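Local coordinates for protein glutathione transferase (Phanerochaete chrysosporium, PDB 4F0C) that probably uses glutathione to conjugate or reduce its substrates, as glutathione transferases do, and holds oxidized glutathione disulfide in a two-subunit assembly, at residues N17-D22 / A214-T219; L24-E27 / S31-T34; F117-W122 / E138-E143; F191-E194 / V200-W203. All coordinates share one frame; numbering follows the deposited sequence.

Contact 1 (N17-D22 / A214-T219). With GDS (oxidized glutathione disulfide), chain B.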
# COMPACT_ATOMS: atom_id res chain seq x y z
N ASN A 17 2.54 12.59 2.91
CA ASN A 17 3.31 11.54 2.25
C ASN A 17 4.65 11.93 1.62
O ASN A 17 5.60 11.14 1.64
CB ASN A 17 2.42 10.82 1.23
CG ASN A 17 1.40 9.95 1.91
OD1 ASN A 17 1.77 9.10 2.72
ND2 ASN A 17 0.14 10.20 1.66
N GLY A 18 4.76 13.11 1.04
CA GLY A 18 6.04 13.47 0.45
C GLY A 18 7.15 13.61 1.48
O GLY A 18 8.34 13.57 1.13
N TRP A 19 6.78 13.81 2.74
CA TRP A 19 7.79 14.08 3.80
C TRP A 19 8.61 12.84 4.14
O TRP A 19 9.72 12.97 4.64
CB TRP A 19 7.13 14.72 5.05
CG TRP A 19 6.62 16.08 4.64
CD1 TRP A 19 5.33 16.43 4.29
CD2 TRP A 19 7.43 17.26 4.41
NE1 TRP A 19 5.29 17.75 3.90
CE2 TRP A 19 6.55 18.28 3.97
CE3 TRP A 19 8.79 17.56 4.57
CZ2 TRP A 19 7.01 19.58 3.64
CZ3 TRP A 19 9.24 18.86 4.25
CH2 TRP A 19 8.35 19.84 3.79
N LYS A 20 8.08 11.64 3.85
CA LYS A 20 8.90 10.43 3.96
C LYS A 20 10.13 10.55 3.09
O LYS A 20 11.24 10.18 3.50
CB LYS A 20 8.15 9.19 3.44
CG LYS A 20 6.82 8.86 4.15
CD LYS A 20 6.18 7.70 3.36
CE LYS A 20 4.69 7.52 3.67
NZ LYS A 20 4.12 6.48 2.73
N VAL A 21 9.92 11.02 1.86
CA VAL A 21 11.00 11.13 0.90
C VAL A 21 11.95 12.26 1.30
O VAL A 21 13.15 12.10 1.23
CB VAL A 21 10.46 11.39 -0.51
CG1 VAL A 21 11.60 11.50 -1.51
CG2 VAL A 21 9.52 10.22 -0.92
N ASP A 22 11.39 13.41 1.66
CA ASP A 22 12.21 14.50 2.20
C ASP A 22 13.14 14.00 3.33
O ASP A 22 14.35 14.29 3.33
CB ASP A 22 11.29 15.63 2.68
CG ASP A 22 12.05 16.84 3.22
OD1 ASP A 22 12.45 16.83 4.42
OD2 ASP A 22 12.22 17.80 2.45
N ALA A 214 14.32 15.43 12.32
CA ALA A 214 13.95 16.64 13.01
C ALA A 214 13.96 17.84 12.05
O ALA A 214 13.09 18.71 12.12
CB ALA A 214 14.89 16.89 14.17
N GLU A 215 14.97 17.91 11.18
CA GLU A 215 15.08 19.01 10.22
C GLU A 215 13.94 18.96 9.21
O GLU A 215 13.37 19.98 8.86
CB GLU A 215 16.43 18.97 9.51
CG GLU A 215 16.62 20.08 8.47
CD GLU A 215 17.99 20.03 7.81
OE1 GLU A 215 18.97 20.41 8.46
OE2 GLU A 215 18.09 19.60 6.64
N SER A 216 13.61 17.75 8.73
CA SER A 216 12.46 17.56 7.86
C SER A 216 11.15 18.06 8.50
O SER A 216 10.35 18.75 7.86
CB SER A 216 12.34 16.07 7.45
OG SER A 216 11.20 15.85 6.66
N LEU A 217 10.93 17.70 9.77
CA LEU A 217 9.70 18.09 10.46
C LEU A 217 9.65 19.61 10.63
O LEU A 217 8.59 20.23 10.52
CB LEU A 217 9.57 17.38 11.81
CG LEU A 217 9.38 15.86 11.74
CD1 LEU A 217 9.53 15.20 13.14
CD2 LEU A 217 8.01 15.50 11.10
N LYS A 218 10.81 20.20 10.87
CA LYS A 218 10.88 21.64 11.10
C LYS A 218 10.61 22.37 9.78
O LYS A 218 9.94 23.39 9.74
CB LYS A 218 12.24 22.02 11.69
CG LYS A 218 12.46 23.54 11.89
CD LYS A 218 13.87 23.84 12.41
CE LYS A 218 14.05 25.32 12.78
NZ LYS A 218 15.44 25.64 13.25
N THR A 219 11.13 21.81 8.69
CA THR A 219 10.96 22.38 7.36
C THR A 219 9.48 22.35 6.97
O THR A 219 8.95 23.31 6.41
CB THR A 219 11.79 21.57 6.32
OG1 THR A 219 13.18 21.69 6.64
CG2 THR A 219 11.56 22.08 4.89
N1 GDS B . -0.14 5.86 -1.68
CA1 GDS B . 0.26 7.27 -2.08
C1 GDS B . 1.75 7.58 -1.65
OE1 GDS B . 2.21 7.07 -0.59
OE2 GDS B . 2.43 8.28 -2.46
CB1 GDS B . -0.68 8.35 -1.43
CG1 GDS B . -0.26 9.77 -1.86
CD1 GDS B . -1.29 10.75 -1.36
O1 GDS B . -2.27 10.45 -0.70
N2 GDS B . -1.03 12.06 -1.71
CA2 GDS B . -1.95 13.15 -1.34
C2 GDS B . -2.47 13.84 -2.58
O2 GDS B . -1.70 14.08 -3.51
CB2 GDS B . -1.20 14.25 -0.56
SG2 GDS B . -0.79 13.66 1.10
N3 GDS B . -3.76 14.23 -2.56
CA3 GDS B . -4.30 14.93 -3.70
C3 GDS B . -5.65 14.35 -4.10
OE3 GDS B . -6.35 15.01 -4.90
OE4 GDS B . -5.92 13.23 -3.62
N4 GDS B . -3.61 9.46 1.62
CA4 GDS B . -3.76 8.03 1.96
C4 GDS B . -2.35 7.39 2.02
OE5 GDS B . -1.38 8.10 2.39
OE6 GDS B . -2.29 6.18 1.71
C5 GDS B . -4.46 10.40 2.13
O5 GDS B . -5.39 10.13 2.90
CA5 GDS B . -4.22 11.86 1.76
N5 GDS B . -5.51 12.62 1.78
CB5 GDS B . -3.23 12.44 2.76
SG5 GDS B . -2.60 14.06 2.18
CA6 GDS B . -8.31 12.82 -1.25
C6 GDS B . -9.52 12.15 -0.47
OE7 GDS B . -10.65 12.20 -0.99
OE8 GDS B . -9.25 11.61 0.62
N6 GDS B . -8.64 12.96 -2.66
CB6 GDS B . -8.01 14.18 -0.55
CG6 GDS B . -7.28 14.02 0.79
CD6 GDS B . -5.97 13.27 0.61
O6 GDS B . -5.30 13.22 -0.43
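Trp19 presents the benzene edge of its indole to helix 211-227, with Ser216 and Thr219 both lying near the ring plane. CE3 meets Ser216 OG at 3.6 Å, and CZ3 meets Thr219 CG2 at 4.0 Å. With chi1 -64°, Thr219 holds CG2 anti to the backbone N, toward the indole, and OG1 beside that N, where it donates to Glu215 O at 2.8 Å. Next to the ring, Ser216 OG gives a short hydrogen bond to Asp22 OD1 (2.7 Å), striking the anti side of the carboxylate 30° out of its plane. The same OD1 is in a salt bridge with Arg26, so OD1 of this buried carboxylate has two partners. The indole nitrogen of Trp19 turns elsewhere, to the carbonyl of His12. The short helix segments approach to 9.8 Å between axes, running at 135° to each other. At the other end of 17-22, Asn17 ND2 donates to OE5 of the bound glutathione disulfide at 2.7 Å, while its OD1 accepts from Trp176. The arrangement is that of the GST fold: the first helix of the thioredoxin-like domain, its beginning at the glutathione site, is backed by the last helix of the chain.

Contact 2 (L24-E27 / S31-T34). With SO4 (sulfate ion), chain D.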
# COMPACT_ATOMS: atom_id res chain seq x y z
N LEU A 24 14.29 10.92 3.95
CA LEU A 24 15.35 10.04 3.42
C LEU A 24 16.42 10.82 2.66
O LEU A 24 17.61 10.54 2.81
CB LEU A 24 14.77 8.91 2.55
CG LEU A 24 15.85 8.03 1.86
CD1 LEU A 24 16.66 7.30 2.94
CD2 LEU A 24 15.14 7.02 0.97
N LEU A 25 16.00 11.78 1.85
CA LEU A 25 16.97 12.57 1.09
C LEU A 25 17.90 13.34 2.05
O LEU A 25 19.11 13.41 1.81
CB LEU A 25 16.26 13.54 0.14
CG LEU A 25 15.53 12.90 -1.05
CD1 LEU A 25 14.68 13.95 -1.75
CD2 LEU A 25 16.50 12.26 -2.04
N ARG A 26 17.33 13.90 3.12
CA ARG A 26 18.16 14.60 4.11
C ARG A 26 19.10 13.64 4.83
O ARG A 26 20.25 13.98 5.06
CB ARG A 26 17.30 15.36 5.14
CG ARG A 26 16.53 16.52 4.54
CD ARG A 26 15.71 17.34 5.59
NE ARG A 26 14.75 18.14 4.83
CZ ARG A 26 15.01 19.33 4.31
NH1 ARG A 26 16.16 19.95 4.53
NH2 ARG A 26 14.07 19.93 3.57
N GLU A 27 18.60 12.46 5.21
CA GLU A 27 19.43 11.44 5.89
C GLU A 27 20.65 11.07 5.04
O GLU A 27 21.75 10.88 5.56
CB GLU A 27 18.62 10.16 6.17
CG GLU A 27 17.60 10.28 7.30
CD GLU A 27 18.21 10.19 8.72
OE1 GLU A 27 19.42 10.40 8.89
OE2 GLU A 27 17.46 9.90 9.67
N SER A 31 21.08 16.01 -2.85
CA SER A 31 20.62 17.35 -3.21
C SER A 31 19.24 17.32 -3.90
O SER A 31 18.99 16.49 -4.77
CB SER A 31 21.65 18.08 -4.07
OG SER A 31 21.78 17.44 -5.32
N PHE A 32 18.36 18.24 -3.53
CA PHE A 32 17.02 18.21 -4.11
C PHE A 32 16.33 19.56 -4.02
O PHE A 32 16.50 20.29 -3.04
CB PHE A 32 16.13 17.10 -3.48
CG PHE A 32 15.77 17.30 -2.00
CD1 PHE A 32 16.67 16.94 -0.98
CD2 PHE A 32 14.51 17.78 -1.64
CE1 PHE A 32 16.33 17.08 0.38
CE2 PHE A 32 14.16 17.93 -0.29
CZ PHE A 32 15.07 17.57 0.73
N GLU A 33 15.57 19.89 -5.05
CA GLU A 33 14.67 21.03 -4.96
C GLU A 33 13.28 20.47 -4.61
O GLU A 33 12.96 19.31 -4.93
CB GLU A 33 14.61 21.82 -6.25
CG GLU A 33 14.00 21.05 -7.37
CD GLU A 33 13.54 21.93 -8.54
OE1 GLU A 33 13.13 21.35 -9.56
OE2 GLU A 33 13.56 23.18 -8.44
N THR A 34 12.49 21.29 -3.94
CA THR A 34 11.13 20.92 -3.57
C THR A 34 10.18 21.80 -4.32
O THR A 34 10.31 23.01 -4.29
CB THR A 34 10.89 21.04 -2.07
OG1 THR A 34 11.74 20.10 -1.40
CG2 THR A 34 9.44 20.67 -1.72
S SO4 D . 14.85 24.44 -3.08
O1 SO4 D . 13.75 23.51 -2.82
O2 SO4 D . 14.30 25.56 -3.81
O3 SO4 D . 15.40 24.89 -1.80
O4 SO4 D . 15.94 23.85 -3.86
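Leu25 sets its CD1 methyl over one face of the Phe32 ring, and this is the tight part of the contact. CD1 stands 3.7 Å from the ring centroid and 20° off the normal, a CH-pi contact, and is displaced toward CG, which it approaches to 3.5 Å. Leu25 CB adds a second touch, 3.5 Å from Phe32 CE1, so the leucine covers the ring from base to flank. Phe32 can meet the helix because its CG sits between the backbone N and the carbonyl carbon (chi1 67°), which swings the ring off the strand and toward helix 18-28. Phe7 on the neighbouring strand and Ile81 of helix 74-85 extend the apolar packing around the leucine.

The looser side belongs to Arg26. Its extended chain carries the guanidinium past the far end of the ring, and Phe32 CZ lies over one face of that group, 3.8 Å from NH2, with the two planes 75° apart; this is van der Waals contact rather than a stack. The guanidinium is held by the carboxylates of Asp22 and Glu215. On the outer side of the strand, Thr34 N donates to O1 of a sulfate at 2.8 Å, an ion that Lys5 also binds and that probably comes from the crystallisation liquor. Leu25 and Phe32 thus join helix to strand within the beta-alpha-beta unit 7-11, 18-28, 32-36, the N-terminal half of the thioredoxin-like domain of glutathione transferases.

Contact 3 (F117-W122 / E138-E143). With GDS (oxidized glutathione disulfide), chain C; SO4 (sulfate ion), chain E.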
# COMPACT_ATOMS: atom_id res chain seq x y z
N PHE A 117 -5.12 5.97 8.26
CA PHE A 117 -4.83 7.20 9.03
C PHE A 117 -5.39 8.39 8.23
O PHE A 117 -5.94 9.36 8.78
CB PHE A 117 -3.32 7.40 9.27
CG PHE A 117 -2.71 6.51 10.33
CD1 PHE A 117 -3.06 5.16 10.46
CD2 PHE A 117 -1.71 7.03 11.18
CE1 PHE A 117 -2.44 4.36 11.44
CE2 PHE A 117 -1.08 6.24 12.14
CZ PHE A 117 -1.45 4.89 12.28
N GLY A 118 -5.24 8.32 6.92
CA GLY A 118 -5.77 9.34 6.03
C GLY A 118 -7.28 9.50 6.08
O GLY A 118 -7.78 10.62 5.93
N GLN A 119 -8.02 8.40 6.28
CA GLN A 119 -9.49 8.53 6.36
C GLN A 119 -9.84 9.22 7.67
O GLN A 119 -10.74 10.06 7.68
CB GLN A 119 -10.21 7.18 6.27
CG GLN A 119 -9.93 6.40 5.00
CD GLN A 119 -9.84 7.30 3.80
OE1 GLN A 119 -10.84 7.89 3.37
NE2 GLN A 119 -8.63 7.42 3.24
N ALA A 120 -9.14 8.89 8.76
CA ALA A 120 -9.32 9.66 10.00
C ALA A 120 -9.06 11.14 9.76
O ALA A 120 -9.85 11.98 10.17
CB ALA A 120 -8.41 9.15 11.11
N GLY A 121 -7.96 11.46 9.08
CA GLY A 121 -7.61 12.83 8.74
C GLY A 121 -8.69 13.53 7.94
O GLY A 121 -9.05 14.68 8.24
N TRP A 122 -9.22 12.83 6.94
CA TRP A 122 -10.31 13.36 6.11
C TRP A 122 -11.51 13.71 6.97
O TRP A 122 -11.93 14.87 7.01
CB TRP A 122 -10.73 12.36 5.03
CG TRP A 122 -11.83 12.87 4.13
CD1 TRP A 122 -13.14 12.50 4.12
CD2 TRP A 122 -11.69 13.87 3.11
NE1 TRP A 122 -13.83 13.21 3.16
CE2 TRP A 122 -12.95 14.05 2.52
CE3 TRP A 122 -10.61 14.62 2.63
CZ2 TRP A 122 -13.17 14.94 1.47
CZ3 TRP A 122 -10.83 15.52 1.59
CH2 TRP A 122 -12.10 15.66 1.02
N GLU A 138 -14.40 8.05 13.94
CA GLU A 138 -14.06 7.15 15.05
C GLU A 138 -13.66 5.75 14.57
O GLU A 138 -12.80 5.12 15.16
CB GLU A 138 -15.18 7.04 16.09
CG GLU A 138 -14.76 6.16 17.24
CD GLU A 138 -15.62 6.35 18.46
OE1 GLU A 138 -16.63 7.08 18.37
OE2 GLU A 138 -15.28 5.77 19.50
N ARG A 139 -14.28 5.27 13.50
CA ARG A 139 -13.89 3.99 12.91
C ARG A 139 -12.40 3.99 12.57
O ARG A 139 -11.68 3.01 12.81
CB ARG A 139 -14.74 3.69 11.65
CG ARG A 139 -14.05 2.79 10.59
CD ARG A 139 -15.04 2.39 9.44
NE ARG A 139 -14.37 1.68 8.35
CZ ARG A 139 -14.07 0.38 8.35
NH1 ARG A 139 -14.39 -0.39 9.38
NH2 ARG A 139 -13.43 -0.17 7.32
N TYR A 140 -11.92 5.09 12.00
CA TYR A 140 -10.52 5.18 11.58
C TYR A 140 -9.58 5.54 12.73
O TYR A 140 -8.43 5.13 12.73
CB TYR A 140 -10.39 6.13 10.39
CG TYR A 140 -11.23 5.61 9.26
CD1 TYR A 140 -10.82 4.48 8.55
CD2 TYR A 140 -12.47 6.18 8.94
CE1 TYR A 140 -11.61 3.95 7.53
CE2 TYR A 140 -13.25 5.66 7.93
CZ TYR A 140 -12.81 4.54 7.23
OH TYR A 140 -13.57 4.00 6.21
N GLN A 141 -10.06 6.29 13.72
CA GLN A 141 -9.28 6.47 14.95
C GLN A 141 -9.03 5.12 15.66
O GLN A 141 -7.94 4.84 16.17
CB GLN A 141 -9.99 7.44 15.88
CG GLN A 141 -10.03 8.87 15.33
CD GLN A 141 -10.89 9.75 16.18
OE1 GLN A 141 -12.10 9.51 16.31
NE2 GLN A 141 -10.27 10.74 16.84
N LYS A 142 -10.06 4.28 15.71
CA LYS A 142 -9.88 2.94 16.27
C LYS A 142 -8.85 2.14 15.47
O LYS A 142 -8.05 1.39 16.05
CB LYS A 142 -11.22 2.20 16.33
CG LYS A 142 -12.11 2.64 17.49
CD LYS A 142 -13.54 2.10 17.34
CE LYS A 142 -14.34 2.32 18.63
NZ LYS A 142 -15.79 2.12 18.37
N GLU A 143 -8.85 2.29 14.15
CA GLU A 143 -7.86 1.60 13.30
C GLU A 143 -6.45 2.14 13.55
O GLU A 143 -5.48 1.39 13.54
CB GLU A 143 -8.21 1.73 11.79
CG GLU A 143 -7.26 0.94 10.87
CD GLU A 143 -7.33 -0.61 11.05
OE1 GLU A 143 -8.18 -1.09 11.84
OE2 GLU A 143 -6.54 -1.33 10.42
N1 GDS C . -2.76 -4.70 2.73
CA1 GDS C . -3.19 -6.09 3.14
C1 GDS C . -2.81 -7.16 2.04
OE1 GDS C . -2.84 -6.82 0.82
OE2 GDS C . -2.42 -8.29 2.45
CB1 GDS C . -4.74 -6.18 3.41
CG1 GDS C . -5.15 -7.60 3.83
CD1 GDS C . -6.60 -7.59 4.24
O1 GDS C . -7.32 -6.61 4.20
N2 GDS C . -7.07 -8.81 4.66
CA2 GDS C . -8.46 -8.98 5.13
C2 GDS C . -8.47 -9.45 6.56
O2 GDS C . -7.68 -10.33 6.93
CB2 GDS C . -9.17 -10.10 4.33
SG2 GDS C . -9.52 -9.53 2.65
N3 GDS C . -9.43 -8.94 7.37
CA3 GDS C . -9.51 -9.39 8.73
C3 GDS C . -9.67 -8.21 9.68
OE3 GDS C . -10.00 -8.45 10.86
OE4 GDS C . -9.39 -7.10 9.20
N4 GDS C . -8.74 -4.51 2.88
CA4 GDS C . -8.14 -3.27 2.38
C4 GDS C . -7.00 -3.64 1.38
OE5 GDS C . -7.12 -4.70 0.71
OE6 GDS C . -6.04 -2.84 1.33
C5 GDS C . -10.09 -4.57 3.17
O5 GDS C . -10.86 -3.62 3.02
CA5 GDS C . -10.64 -5.90 3.66
N5 GDS C . -11.83 -5.67 4.53
CB5 GDS C . -11.03 -6.73 2.43
SG5 GDS C . -11.37 -8.47 2.91
CA6 GDS C . -11.78 -4.77 8.57
C6 GDS C . -12.47 -3.34 8.48
OE7 GDS C . -12.82 -2.79 9.54
OE8 GDS C . -12.60 -2.85 7.34
N6 GDS C . -11.25 -4.99 9.91
CB6 GDS C . -12.85 -5.82 8.15
CG6 GDS C . -13.11 -5.85 6.64
CD6 GDS C . -11.83 -6.14 5.87
O6 GDS C . -10.85 -6.75 6.31
S SO4 E . -15.75 -0.18 13.16
O1 SO4 E . -15.99 -1.61 13.40
O2 SO4 E . -15.85 0.07 11.73
O3 SO4 E . -16.75 0.64 13.84
O4 SO4 E . -14.43 0.18 13.68
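Tyr140 OH, at the end of a ring packed against Gln119, is gripped by two groups: Gln119 OE1 of the second subunit accepts from it, and Arg139 NE approaches at 3.3 Å in a weak bond. The setting is the helical C-terminal domain of a glutathione transferase, where helices 96-126 and 134-155 run roughly antiparallel (144° between the short segments) and meet the other subunit. The Tyr140 ring is sandwiched between Gln119 of the facing helix and Arg139 of its own. Gln119 CB lies over the centre of one face, 3.4 Å from the centroid and only 7° off the normal, a CH-pi contact; Arg139 CG covers the opposite face. Gln119 and Tyr140 run side by side in the same direction, which brings the amide end to the interface as well, where Gln119 OE1 accepts from Tyr140 and Arg139 of the second subunit.

Arg139 reaches on, extended from CG to NE, to a glutathione disulfide seated mainly in the second subunit. NH2 donates to OE8 at 2.8 Å and NH1 to OE7 at 2.9 Å, a two-pronged grip on one carboxylate, while NH1 also holds sulfate O2 at 2.8 Å. An alanine here would strip both N-H donors from that carboxylate and is likely to leave the far end of the disulfide less firmly held and one face of Tyr140 without its CG methylene cover. Small size matters at Ala120, for the backbones close to 4.9 Å between the CA atoms of Ala120 and Tyr140, and their CB atoms touch at 3.7 Å.

Contact 4 (F191-E194 / V200-W203)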
# COMPACT_ATOMS: atom_id res chain seq x y z
N PHE A 191 -6.26 9.10 25.06
CA PHE A 191 -5.02 8.68 24.41
C PHE A 191 -3.79 9.33 25.03
O PHE A 191 -3.75 10.55 25.18
CB PHE A 191 -5.04 9.03 22.92
CG PHE A 191 -3.74 8.74 22.20
CD1 PHE A 191 -3.39 7.44 21.86
CD2 PHE A 191 -2.86 9.78 21.88
CE1 PHE A 191 -2.19 7.16 21.19
CE2 PHE A 191 -1.64 9.51 21.23
CZ PHE A 191 -1.31 8.21 20.87
N ASP A 192 -2.80 8.52 25.38
CA ASP A 192 -1.53 9.00 25.91
C ASP A 192 -0.49 8.11 25.24
O ASP A 192 -0.45 6.92 25.51
CB ASP A 192 -1.50 8.86 27.45
CG ASP A 192 -0.22 9.42 28.08
OD1 ASP A 192 0.90 9.08 27.62
OD2 ASP A 192 -0.31 10.19 29.06
N PHE A 193 0.28 8.66 24.31
CA PHE A 193 1.15 7.86 23.44
C PHE A 193 2.11 6.99 24.27
O PHE A 193 2.15 5.77 24.11
CB PHE A 193 1.96 8.80 22.52
CG PHE A 193 2.71 8.12 21.40
CD1 PHE A 193 2.32 6.89 20.88
CD2 PHE A 193 3.81 8.76 20.83
CE1 PHE A 193 3.03 6.31 19.83
CE2 PHE A 193 4.51 8.20 19.79
CZ PHE A 193 4.13 6.98 19.27
N GLU A 194 2.89 7.63 25.14
CA GLU A 194 3.86 6.88 25.95
C GLU A 194 3.23 5.83 26.88
O GLU A 194 3.73 4.71 26.99
CB GLU A 194 4.78 7.80 26.75
CG GLU A 194 5.85 6.98 27.53
CD GLU A 194 6.86 7.86 28.22
OE1 GLU A 194 6.75 9.10 28.10
OE2 GLU A 194 7.77 7.30 28.88
N VAL A 200 6.19 1.72 20.89
CA VAL A 200 6.01 2.58 19.72
C VAL A 200 6.51 3.99 20.04
O VAL A 200 7.14 4.63 19.20
CB VAL A 200 4.53 2.63 19.24
CG1 VAL A 200 4.42 3.46 17.95
CG2 VAL A 200 4.01 1.18 19.00
N HIS A 201 6.26 4.45 21.27
CA HIS A 201 6.74 5.78 21.66
C HIS A 201 8.27 5.84 21.66
O HIS A 201 8.86 6.83 21.21
CB HIS A 201 6.20 6.16 23.04
CG HIS A 201 6.79 7.44 23.60
ND1 HIS A 201 7.82 7.44 24.52
CD2 HIS A 201 6.47 8.73 23.38
CE1 HIS A 201 8.12 8.69 24.83
NE2 HIS A 201 7.31 9.50 24.16
N ARG A 202 8.91 4.79 22.18
CA ARG A 202 10.39 4.73 22.22
C ARG A 202 10.97 4.85 20.82
O ARG A 202 11.89 5.64 20.56
CB ARG A 202 10.83 3.38 22.81
CG ARG A 202 12.34 3.17 22.87
CD ARG A 202 12.68 1.66 22.89
NE ARG A 202 12.55 1.04 21.57
CZ ARG A 202 11.82 -0.04 21.32
NH1 ARG A 202 11.13 -0.64 22.30
NH2 ARG A 202 11.79 -0.54 20.08
N TRP A 203 10.43 4.04 19.91
CA TRP A 203 10.91 3.97 18.53
C TRP A 203 10.62 5.26 17.78
O TRP A 203 11.50 5.82 17.10
CB TRP A 203 10.20 2.79 17.89
CG TRP A 203 10.20 2.55 16.38
CD1 TRP A 203 11.20 2.01 15.63
CD2 TRP A 203 9.06 2.67 15.52
NE1 TRP A 203 10.77 1.82 14.33
CE2 TRP A 203 9.45 2.20 14.24
CE3 TRP A 203 7.75 3.14 15.70
CZ2 TRP A 203 8.57 2.20 13.15
CZ3 TRP A 203 6.88 3.13 14.62
CH2 TRP A 203 7.29 2.66 13.36
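His201 is wedged between Phe193 and Glu194. The edge of its imidazole points at the face of Phe193 in an offset edge-to-face pair, centroids 5.5 Å apart and planes at 84°, with CD2 touching Phe193 CD2 at 3.7 Å. Behind it, His201 CA sits over the same phenylalanine ring in a CH-pi contact. Over one imidazole face stands Glu194 CB, 3.7 Å from the centroid, and the extended side chain (CG anti to the backbone N, chi1 -176°) continues so that the carboxylate lies nearly parallel to the ring. At the edge of Phe193, Val200 CG1 meets CE1 at 3.7 Å. An alanine in place of His201 would probably leave the Glu194 chain without a surface to lie on and open a gap beside Phe193.

Further out, Asp192 is the N-cap of helix 193-196, its OD1 accepting from Lys195 N, which sets the helix start that carries Phe193 and Glu194. Val181 of helix 174-184 also packs on Phe193, and Val200 N is held by Glu152 of helix 134-155. Glu194 OE1 comes only to 3.6 Å from His201 CE1, a carbon, so the pair rests on stacked contact, though the nearby carboxylate would probably favour a protonated imidazole.

Contacts 1 and 2 adjoin, their centres about 9 Å apart and both built on helix 18-28. Arg26 of contact 2 joins them: its NH1 forms a salt bridge with Glu215 OE2 of contact 1 at 2.9 Å, and its NH2 packs on Thr219. Contact 3 lies about 22 Å from contact 1, centre to centre, yet the dimer relates them: in each glutathione disulfide, Asn17 of one subunit and Arg139 of the other hold different carboxylates. Contact 4 is about 18 Å from contact 3 and 20 Å from contact 1 between centres, and neither it nor contact 2 takes part in binding the disulfide. Contacts 2, 3 and 4 all fall within the chain loop closed by contact 1.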